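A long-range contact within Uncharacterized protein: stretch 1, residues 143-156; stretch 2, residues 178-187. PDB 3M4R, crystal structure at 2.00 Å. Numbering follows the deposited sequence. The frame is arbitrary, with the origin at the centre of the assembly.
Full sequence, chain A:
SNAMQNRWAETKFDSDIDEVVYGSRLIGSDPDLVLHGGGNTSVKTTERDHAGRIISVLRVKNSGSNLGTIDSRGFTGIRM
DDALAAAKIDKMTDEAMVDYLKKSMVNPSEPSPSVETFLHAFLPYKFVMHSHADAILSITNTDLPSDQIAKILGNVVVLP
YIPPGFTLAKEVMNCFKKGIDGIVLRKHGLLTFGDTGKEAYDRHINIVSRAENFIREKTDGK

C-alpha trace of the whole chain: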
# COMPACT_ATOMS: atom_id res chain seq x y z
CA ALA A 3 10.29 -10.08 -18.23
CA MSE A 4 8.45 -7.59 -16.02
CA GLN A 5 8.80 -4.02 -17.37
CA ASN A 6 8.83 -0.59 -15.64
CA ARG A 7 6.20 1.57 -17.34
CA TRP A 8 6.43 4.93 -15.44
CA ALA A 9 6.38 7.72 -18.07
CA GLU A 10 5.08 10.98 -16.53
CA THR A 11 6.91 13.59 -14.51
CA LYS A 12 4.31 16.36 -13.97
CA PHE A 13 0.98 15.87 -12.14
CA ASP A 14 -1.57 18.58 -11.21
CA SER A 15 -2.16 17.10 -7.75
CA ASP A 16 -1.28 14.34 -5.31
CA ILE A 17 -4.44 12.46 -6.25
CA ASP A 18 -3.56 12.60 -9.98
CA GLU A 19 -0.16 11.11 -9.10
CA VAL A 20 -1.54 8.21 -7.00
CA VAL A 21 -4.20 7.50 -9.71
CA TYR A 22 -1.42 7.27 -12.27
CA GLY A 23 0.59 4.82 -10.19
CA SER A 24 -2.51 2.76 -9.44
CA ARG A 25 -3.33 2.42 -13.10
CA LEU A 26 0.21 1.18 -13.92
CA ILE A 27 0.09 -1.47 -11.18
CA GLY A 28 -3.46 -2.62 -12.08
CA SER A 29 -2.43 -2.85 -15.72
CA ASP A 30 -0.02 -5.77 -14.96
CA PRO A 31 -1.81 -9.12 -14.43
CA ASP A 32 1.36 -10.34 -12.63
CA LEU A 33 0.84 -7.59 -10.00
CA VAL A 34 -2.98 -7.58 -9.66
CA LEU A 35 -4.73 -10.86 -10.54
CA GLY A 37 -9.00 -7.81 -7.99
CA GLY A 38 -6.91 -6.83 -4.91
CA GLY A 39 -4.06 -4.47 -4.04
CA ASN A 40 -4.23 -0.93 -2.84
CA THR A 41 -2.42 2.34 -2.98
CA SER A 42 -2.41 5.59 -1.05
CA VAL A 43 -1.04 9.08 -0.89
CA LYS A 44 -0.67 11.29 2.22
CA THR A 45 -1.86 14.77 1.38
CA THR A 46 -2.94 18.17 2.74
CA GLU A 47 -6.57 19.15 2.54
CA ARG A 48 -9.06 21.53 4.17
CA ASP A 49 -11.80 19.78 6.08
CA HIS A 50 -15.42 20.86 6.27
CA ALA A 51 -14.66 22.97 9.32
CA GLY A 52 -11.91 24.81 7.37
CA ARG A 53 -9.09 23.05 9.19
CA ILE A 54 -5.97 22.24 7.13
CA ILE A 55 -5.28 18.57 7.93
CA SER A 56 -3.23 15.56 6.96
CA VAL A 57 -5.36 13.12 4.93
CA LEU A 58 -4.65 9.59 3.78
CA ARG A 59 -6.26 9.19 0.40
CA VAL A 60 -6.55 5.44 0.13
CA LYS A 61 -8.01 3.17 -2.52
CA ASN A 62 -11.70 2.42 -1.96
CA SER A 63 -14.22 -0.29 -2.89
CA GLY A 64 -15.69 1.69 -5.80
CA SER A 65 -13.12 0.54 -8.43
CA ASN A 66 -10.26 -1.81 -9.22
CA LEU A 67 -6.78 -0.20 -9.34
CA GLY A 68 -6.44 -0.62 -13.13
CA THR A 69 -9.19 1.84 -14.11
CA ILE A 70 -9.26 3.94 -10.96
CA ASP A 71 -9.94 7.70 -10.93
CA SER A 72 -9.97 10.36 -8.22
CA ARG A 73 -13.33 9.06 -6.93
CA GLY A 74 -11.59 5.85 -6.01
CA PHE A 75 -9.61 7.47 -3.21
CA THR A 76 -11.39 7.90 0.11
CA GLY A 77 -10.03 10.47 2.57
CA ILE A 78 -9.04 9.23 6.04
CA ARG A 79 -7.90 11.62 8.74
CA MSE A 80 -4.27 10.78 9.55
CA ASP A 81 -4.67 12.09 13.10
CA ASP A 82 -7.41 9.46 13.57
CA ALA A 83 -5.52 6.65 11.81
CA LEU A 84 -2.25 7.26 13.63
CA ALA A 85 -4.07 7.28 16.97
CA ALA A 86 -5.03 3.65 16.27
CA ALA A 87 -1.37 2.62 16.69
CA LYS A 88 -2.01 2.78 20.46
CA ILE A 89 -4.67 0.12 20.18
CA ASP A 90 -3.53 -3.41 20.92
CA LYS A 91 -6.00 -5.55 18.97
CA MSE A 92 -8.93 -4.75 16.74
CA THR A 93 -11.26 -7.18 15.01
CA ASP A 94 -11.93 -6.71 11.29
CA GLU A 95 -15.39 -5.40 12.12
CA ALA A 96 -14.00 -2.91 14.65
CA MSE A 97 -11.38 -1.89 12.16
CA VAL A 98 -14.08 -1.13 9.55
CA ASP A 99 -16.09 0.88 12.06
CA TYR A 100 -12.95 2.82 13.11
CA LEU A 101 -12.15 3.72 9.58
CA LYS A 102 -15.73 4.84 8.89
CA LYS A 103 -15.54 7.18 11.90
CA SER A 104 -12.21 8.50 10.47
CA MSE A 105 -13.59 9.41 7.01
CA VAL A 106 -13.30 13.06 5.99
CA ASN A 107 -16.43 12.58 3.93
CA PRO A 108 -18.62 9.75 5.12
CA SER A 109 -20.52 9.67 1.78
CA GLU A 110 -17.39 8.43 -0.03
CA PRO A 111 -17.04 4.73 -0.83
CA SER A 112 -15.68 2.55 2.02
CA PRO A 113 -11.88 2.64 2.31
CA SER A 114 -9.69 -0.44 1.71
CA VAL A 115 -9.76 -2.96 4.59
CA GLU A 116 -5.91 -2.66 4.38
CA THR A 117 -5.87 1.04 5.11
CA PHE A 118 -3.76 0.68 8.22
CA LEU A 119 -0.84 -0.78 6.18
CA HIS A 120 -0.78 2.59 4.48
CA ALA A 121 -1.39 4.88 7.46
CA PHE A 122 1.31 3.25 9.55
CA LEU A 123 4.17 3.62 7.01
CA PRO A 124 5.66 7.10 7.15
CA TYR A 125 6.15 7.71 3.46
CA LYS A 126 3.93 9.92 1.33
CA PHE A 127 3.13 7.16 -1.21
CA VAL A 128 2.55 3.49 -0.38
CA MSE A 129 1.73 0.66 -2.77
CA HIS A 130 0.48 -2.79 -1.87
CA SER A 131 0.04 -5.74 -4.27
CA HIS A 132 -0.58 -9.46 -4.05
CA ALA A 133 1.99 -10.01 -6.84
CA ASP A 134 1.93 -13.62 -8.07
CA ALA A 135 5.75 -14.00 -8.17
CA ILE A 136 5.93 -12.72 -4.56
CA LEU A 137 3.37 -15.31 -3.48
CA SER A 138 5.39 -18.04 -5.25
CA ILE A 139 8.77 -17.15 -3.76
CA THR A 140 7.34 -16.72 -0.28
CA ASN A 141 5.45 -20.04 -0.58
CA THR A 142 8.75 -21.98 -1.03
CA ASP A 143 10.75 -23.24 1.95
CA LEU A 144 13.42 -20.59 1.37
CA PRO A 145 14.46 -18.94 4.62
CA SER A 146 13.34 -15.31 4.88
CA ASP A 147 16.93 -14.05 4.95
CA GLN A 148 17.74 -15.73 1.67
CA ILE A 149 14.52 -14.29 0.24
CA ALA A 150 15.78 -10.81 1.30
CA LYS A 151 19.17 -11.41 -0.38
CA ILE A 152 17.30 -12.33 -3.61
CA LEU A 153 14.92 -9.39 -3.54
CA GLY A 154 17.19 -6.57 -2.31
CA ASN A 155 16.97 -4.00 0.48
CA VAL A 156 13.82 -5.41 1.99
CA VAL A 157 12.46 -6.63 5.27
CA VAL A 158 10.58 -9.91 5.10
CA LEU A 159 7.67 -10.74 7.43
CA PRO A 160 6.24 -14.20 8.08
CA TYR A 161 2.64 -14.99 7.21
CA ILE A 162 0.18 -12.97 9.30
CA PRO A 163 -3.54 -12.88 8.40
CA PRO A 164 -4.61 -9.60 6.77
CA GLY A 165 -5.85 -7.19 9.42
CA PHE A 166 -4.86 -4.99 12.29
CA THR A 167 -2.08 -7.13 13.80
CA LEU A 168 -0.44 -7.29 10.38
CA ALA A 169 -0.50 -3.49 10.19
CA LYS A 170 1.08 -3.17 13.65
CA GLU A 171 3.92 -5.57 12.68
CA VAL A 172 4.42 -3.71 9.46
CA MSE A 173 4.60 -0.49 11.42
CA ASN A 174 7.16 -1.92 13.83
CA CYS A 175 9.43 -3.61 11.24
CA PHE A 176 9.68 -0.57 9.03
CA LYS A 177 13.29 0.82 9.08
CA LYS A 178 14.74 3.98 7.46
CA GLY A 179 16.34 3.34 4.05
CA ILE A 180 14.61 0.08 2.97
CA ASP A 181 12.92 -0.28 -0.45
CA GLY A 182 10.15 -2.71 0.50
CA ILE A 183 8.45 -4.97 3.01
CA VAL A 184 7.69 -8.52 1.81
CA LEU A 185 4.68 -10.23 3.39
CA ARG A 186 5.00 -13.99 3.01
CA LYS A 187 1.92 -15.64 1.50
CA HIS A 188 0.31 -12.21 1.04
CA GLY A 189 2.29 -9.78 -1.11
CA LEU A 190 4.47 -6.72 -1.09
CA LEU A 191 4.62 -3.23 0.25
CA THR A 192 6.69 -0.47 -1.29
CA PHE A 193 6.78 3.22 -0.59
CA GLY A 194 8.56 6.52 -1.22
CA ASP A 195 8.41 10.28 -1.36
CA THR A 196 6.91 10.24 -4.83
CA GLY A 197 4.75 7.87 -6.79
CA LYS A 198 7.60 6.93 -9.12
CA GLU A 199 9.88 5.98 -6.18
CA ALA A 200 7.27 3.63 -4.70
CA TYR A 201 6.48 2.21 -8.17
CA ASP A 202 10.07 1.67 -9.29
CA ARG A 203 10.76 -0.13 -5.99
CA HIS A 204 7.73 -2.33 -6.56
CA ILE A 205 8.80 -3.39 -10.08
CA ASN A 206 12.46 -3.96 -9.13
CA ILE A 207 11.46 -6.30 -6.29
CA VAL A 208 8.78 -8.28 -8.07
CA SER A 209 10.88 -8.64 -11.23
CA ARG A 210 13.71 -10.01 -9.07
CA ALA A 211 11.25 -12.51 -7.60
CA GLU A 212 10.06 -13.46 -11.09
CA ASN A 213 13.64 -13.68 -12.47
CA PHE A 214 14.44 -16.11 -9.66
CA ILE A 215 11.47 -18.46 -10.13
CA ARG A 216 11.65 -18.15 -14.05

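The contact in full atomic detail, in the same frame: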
# COMPACT_ATOMS: atom_id res chain seq x y z
N ASP A 143 10.17 -23.06 0.63
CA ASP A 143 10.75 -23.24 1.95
C ASP A 143 12.01 -22.39 2.13
O ASP A 143 12.78 -22.61 3.05
CB ASP A 143 11.05 -24.72 2.20
CG ASP A 143 9.78 -25.56 2.24
OD1 ASP A 143 8.74 -25.05 2.67
OD2 ASP A 143 9.81 -26.73 1.84
N LEU A 144 12.23 -21.42 1.26
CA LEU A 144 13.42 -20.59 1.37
C LEU A 144 13.35 -19.83 2.67
O LEU A 144 12.33 -19.25 2.99
CB LEU A 144 13.55 -19.63 0.18
CG LEU A 144 14.12 -20.19 -1.12
CD1 LEU A 144 14.08 -19.07 -2.16
CD2 LEU A 144 15.56 -20.77 -0.97
N PRO A 145 14.46 -19.82 3.44
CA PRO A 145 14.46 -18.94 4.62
C PRO A 145 14.27 -17.45 4.25
O PRO A 145 14.62 -17.02 3.15
CB PRO A 145 15.84 -19.20 5.26
CG PRO A 145 16.63 -19.97 4.29
CD PRO A 145 15.70 -20.59 3.28
N SER A 146 13.70 -16.68 5.17
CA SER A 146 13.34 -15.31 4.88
C SER A 146 14.58 -14.48 4.52
O SER A 146 14.52 -13.62 3.62
CB SER A 146 12.58 -14.71 6.06
OG SER A 146 11.27 -15.27 6.10
N ASP A 147 15.70 -14.77 5.19
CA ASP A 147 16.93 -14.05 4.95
C ASP A 147 17.47 -14.31 3.56
O ASP A 147 18.06 -13.41 2.95
CB ASP A 147 18.00 -14.38 6.00
CG ASP A 147 17.72 -13.74 7.37
OD1 ASP A 147 16.68 -13.08 7.55
OD2 ASP A 147 18.56 -13.89 8.29
N GLN A 148 17.30 -15.51 3.03
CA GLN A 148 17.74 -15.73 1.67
C GLN A 148 16.74 -15.08 0.69
O GLN A 148 17.12 -14.54 -0.35
CB GLN A 148 17.97 -17.21 1.39
CG GLN A 148 19.09 -17.84 2.20
CD GLN A 148 19.26 -19.28 1.86
OE1 GLN A 148 18.39 -19.89 1.24
NE2 GLN A 148 20.38 -19.85 2.24
N ILE A 149 15.47 -15.08 1.03
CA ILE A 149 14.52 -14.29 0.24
C ILE A 149 14.91 -12.79 0.14
O ILE A 149 14.89 -12.21 -0.95
CB ILE A 149 13.08 -14.46 0.73
CG1 ILE A 149 12.62 -15.93 0.51
CG2 ILE A 149 12.16 -13.54 -0.06
CD1 ILE A 149 11.22 -16.22 1.05
N ALA A 150 15.31 -12.19 1.26
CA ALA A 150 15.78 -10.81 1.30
C ALA A 150 17.04 -10.61 0.42
O ALA A 150 17.13 -9.61 -0.31
CB ALA A 150 16.06 -10.37 2.74
N LYS A 151 17.97 -11.56 0.43
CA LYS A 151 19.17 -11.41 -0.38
C LYS A 151 18.80 -11.46 -1.87
O LYS A 151 19.45 -10.82 -2.70
CB LYS A 151 20.30 -12.43 -0.02
CG LYS A 151 20.72 -12.43 1.48
CD LYS A 151 22.18 -12.92 1.85
CE LYS A 151 22.91 -13.62 0.78
NZ LYS A 151 24.30 -14.26 1.13
N ILE A 152 17.73 -12.19 -2.21
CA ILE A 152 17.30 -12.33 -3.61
C ILE A 152 16.65 -11.02 -4.07
O ILE A 152 16.93 -10.52 -5.15
CB ILE A 152 16.28 -13.49 -3.78
CG1 ILE A 152 16.96 -14.85 -3.54
CG2 ILE A 152 15.68 -13.49 -5.18
CD1 ILE A 152 16.00 -16.01 -3.24
N LEU A 153 15.82 -10.47 -3.20
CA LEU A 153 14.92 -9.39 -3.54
C LEU A 153 15.50 -7.98 -3.34
O LEU A 153 15.01 -7.03 -3.93
CB LEU A 153 13.63 -9.55 -2.74
CG LEU A 153 12.82 -10.82 -3.04
CD1 LEU A 153 11.51 -10.81 -2.27
CD2 LEU A 153 12.56 -11.05 -4.55
N GLY A 154 16.51 -7.85 -2.49
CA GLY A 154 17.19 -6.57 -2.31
C GLY A 154 17.08 -5.97 -0.93
O GLY A 154 17.09 -6.70 0.05
N ASN A 155 16.98 -4.63 -0.83
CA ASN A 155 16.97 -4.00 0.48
C ASN A 155 15.56 -4.03 1.02
O ASN A 155 14.83 -3.02 0.96
CB ASN A 155 17.50 -2.56 0.46
CG ASN A 155 17.76 -2.05 1.86
OD1 ASN A 155 17.77 -2.83 2.82
ND2 ASN A 155 17.98 -0.74 1.98
N VAL A 156 15.18 -5.19 1.53
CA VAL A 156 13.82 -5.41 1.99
C VAL A 156 13.82 -6.02 3.36
O VAL A 156 14.81 -6.53 3.80
CB VAL A 156 13.04 -6.33 1.06
CG1 VAL A 156 12.92 -5.68 -0.31
CG2 VAL A 156 13.72 -7.73 0.97
N LYS A 178 14.19 2.99 8.40
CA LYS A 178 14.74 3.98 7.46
C LYS A 178 15.61 3.31 6.38
O LYS A 178 16.31 2.35 6.65
CB LYS A 178 15.59 5.02 8.23
N GLY A 179 15.50 3.78 5.14
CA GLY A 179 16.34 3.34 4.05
C GLY A 179 15.99 2.09 3.27
O GLY A 179 16.67 1.81 2.27
N ILE A 180 14.99 1.31 3.70
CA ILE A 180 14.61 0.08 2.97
C ILE A 180 13.75 0.41 1.75
O ILE A 180 13.17 1.49 1.69
CB ILE A 180 13.93 -0.98 3.87
CG1 ILE A 180 12.58 -0.49 4.42
CG2 ILE A 180 14.87 -1.31 5.02
CD1 ILE A 180 11.74 -1.57 5.07
N ASP A 181 13.69 -0.49 0.78
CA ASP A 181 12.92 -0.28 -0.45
C ASP A 181 11.55 -0.99 -0.41
O ASP A 181 10.65 -0.71 -1.22
CB ASP A 181 13.69 -0.76 -1.66
CG ASP A 181 14.98 0.05 -1.93
OD1 ASP A 181 14.97 1.29 -1.77
OD2 ASP A 181 15.99 -0.55 -2.27
N GLY A 182 11.38 -1.90 0.53
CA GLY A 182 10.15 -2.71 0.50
C GLY A 182 10.01 -3.58 1.72
O GLY A 182 10.99 -3.83 2.41
N ILE A 183 8.77 -3.99 1.99
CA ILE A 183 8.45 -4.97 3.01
C ILE A 183 7.69 -6.11 2.34
O ILE A 183 6.67 -5.87 1.70
CB ILE A 183 7.57 -4.40 4.11
CG1 ILE A 183 8.33 -3.29 4.86
CG2 ILE A 183 7.13 -5.50 5.04
CD1 ILE A 183 7.44 -2.56 5.97
N VAL A 184 8.22 -7.32 2.46
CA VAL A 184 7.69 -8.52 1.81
C VAL A 184 6.85 -9.27 2.83
O VAL A 184 7.31 -9.53 3.92
CB VAL A 184 8.81 -9.43 1.33
CG1 VAL A 184 8.23 -10.73 0.72
CG2 VAL A 184 9.67 -8.67 0.33
N LEU A 185 5.62 -9.59 2.46
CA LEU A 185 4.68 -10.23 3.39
C LEU A 185 4.46 -11.64 2.87
O LEU A 185 3.76 -11.85 1.87
CB LEU A 185 3.36 -9.43 3.45
CG LEU A 185 3.40 -7.91 3.73
CD1 LEU A 185 1.96 -7.28 3.72
CD2 LEU A 185 4.13 -7.60 5.02
N ARG A 186 5.08 -12.63 3.51
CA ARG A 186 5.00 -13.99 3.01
C ARG A 186 3.56 -14.46 2.92
O ARG A 186 2.78 -14.22 3.83
CB ARG A 186 5.85 -14.96 3.83
CG ARG A 186 7.33 -14.62 3.78
CD ARG A 186 8.20 -15.70 4.43
NE ARG A 186 8.26 -16.90 3.62
CZ ARG A 186 9.32 -17.70 3.53
NH1 ARG A 186 9.24 -18.77 2.77
NH2 ARG A 186 10.44 -17.42 4.18
N LYS A 187 3.25 -15.11 1.81
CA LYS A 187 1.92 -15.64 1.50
C LYS A 187 0.83 -14.60 1.40
O LYS A 187 -0.35 -14.94 1.60
CB LYS A 187 1.52 -16.73 2.49
CG LYS A 187 2.56 -17.79 2.70
CD LYS A 187 1.96 -19.12 3.26
CE LYS A 187 3.06 -20.11 3.58
NZ LYS A 187 2.78 -20.76 4.88

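The contact is pinned at its two ends by polar groups and filled between them by a few aliphatic side chains. At one end the guanidinium of Arg-186 reaches the start of the helix 146-153. Arg-186 NH2 donates to Leu-144 O at 2.9 Å and Arg-186 NH1 donates to the same Leu-144 O at 3.1 Å, so a single carbonyl is held in the fork between the two terminal nitrogens. The fork costs some linearity: the N-H...O angles are 149° and 137°. NH2 has a second hydrogen, and it is spent on the side chain of the first helical residue, with Arg-186 NH2 to Ser-146 OG at 3.0 Å and 159°. Both acceptors lie at the edge of the guanidinium, near its plane, where its N-H bonds point. One face is left for carbon, and Ile-149 CD1 packs over it, 3.4 Å from Arg-186 NH2: acceptors at the edge, a methyl on the flat side. NE and NH1 also have partners elsewhere in the structure.

At the other end the strongest link is between backbones. Asp-181 N donates to Asn-155 O at 2.8 Å and a nearly straight 170°, joining the segment after the helix to the stretch that leads into the strand through Val-184 and Leu-185. The CA-to-CB bond of Asn-155 also points toward stretch 2, with chi1 at t. Asn-155 ND2 lies 2.9 Å from Gly-179 O, but the angle is poor, and short distance alone does not make this a hydrogen bond.

Val-156 CA lies 4.8 Å from Gly-182 CA. The clearest direct contact is a CA-H...O approach, Val-156 CA to Gly-182 O at 3.3 Å, while Gly-182 N, buried here, finds no partner; Asn-155 O lies 3.7 Å from this Gly-182 N. Glycine also leaves room: an ideal CB on Gly-182 would sit 3.5 Å from Val-156 CG1, a tight approach.

Between the polar ends, Val-184 supplies the hydrophobic link. Its CB points toward stretch 1, and Val-184 CG2 meets Leu-153 CD1 at 3.8 Å and Val-156 CB at 4.2 Å, so one methyl touches both the last turn of the helix and the segment that follows. Ile-149 and Leu-153, four residues apart and both directed toward stretch 2, give the helix its packing side. Gly-154 then ends the helix with positive phi, in a backbone shape that would jam a CB against the preceding carbonyl.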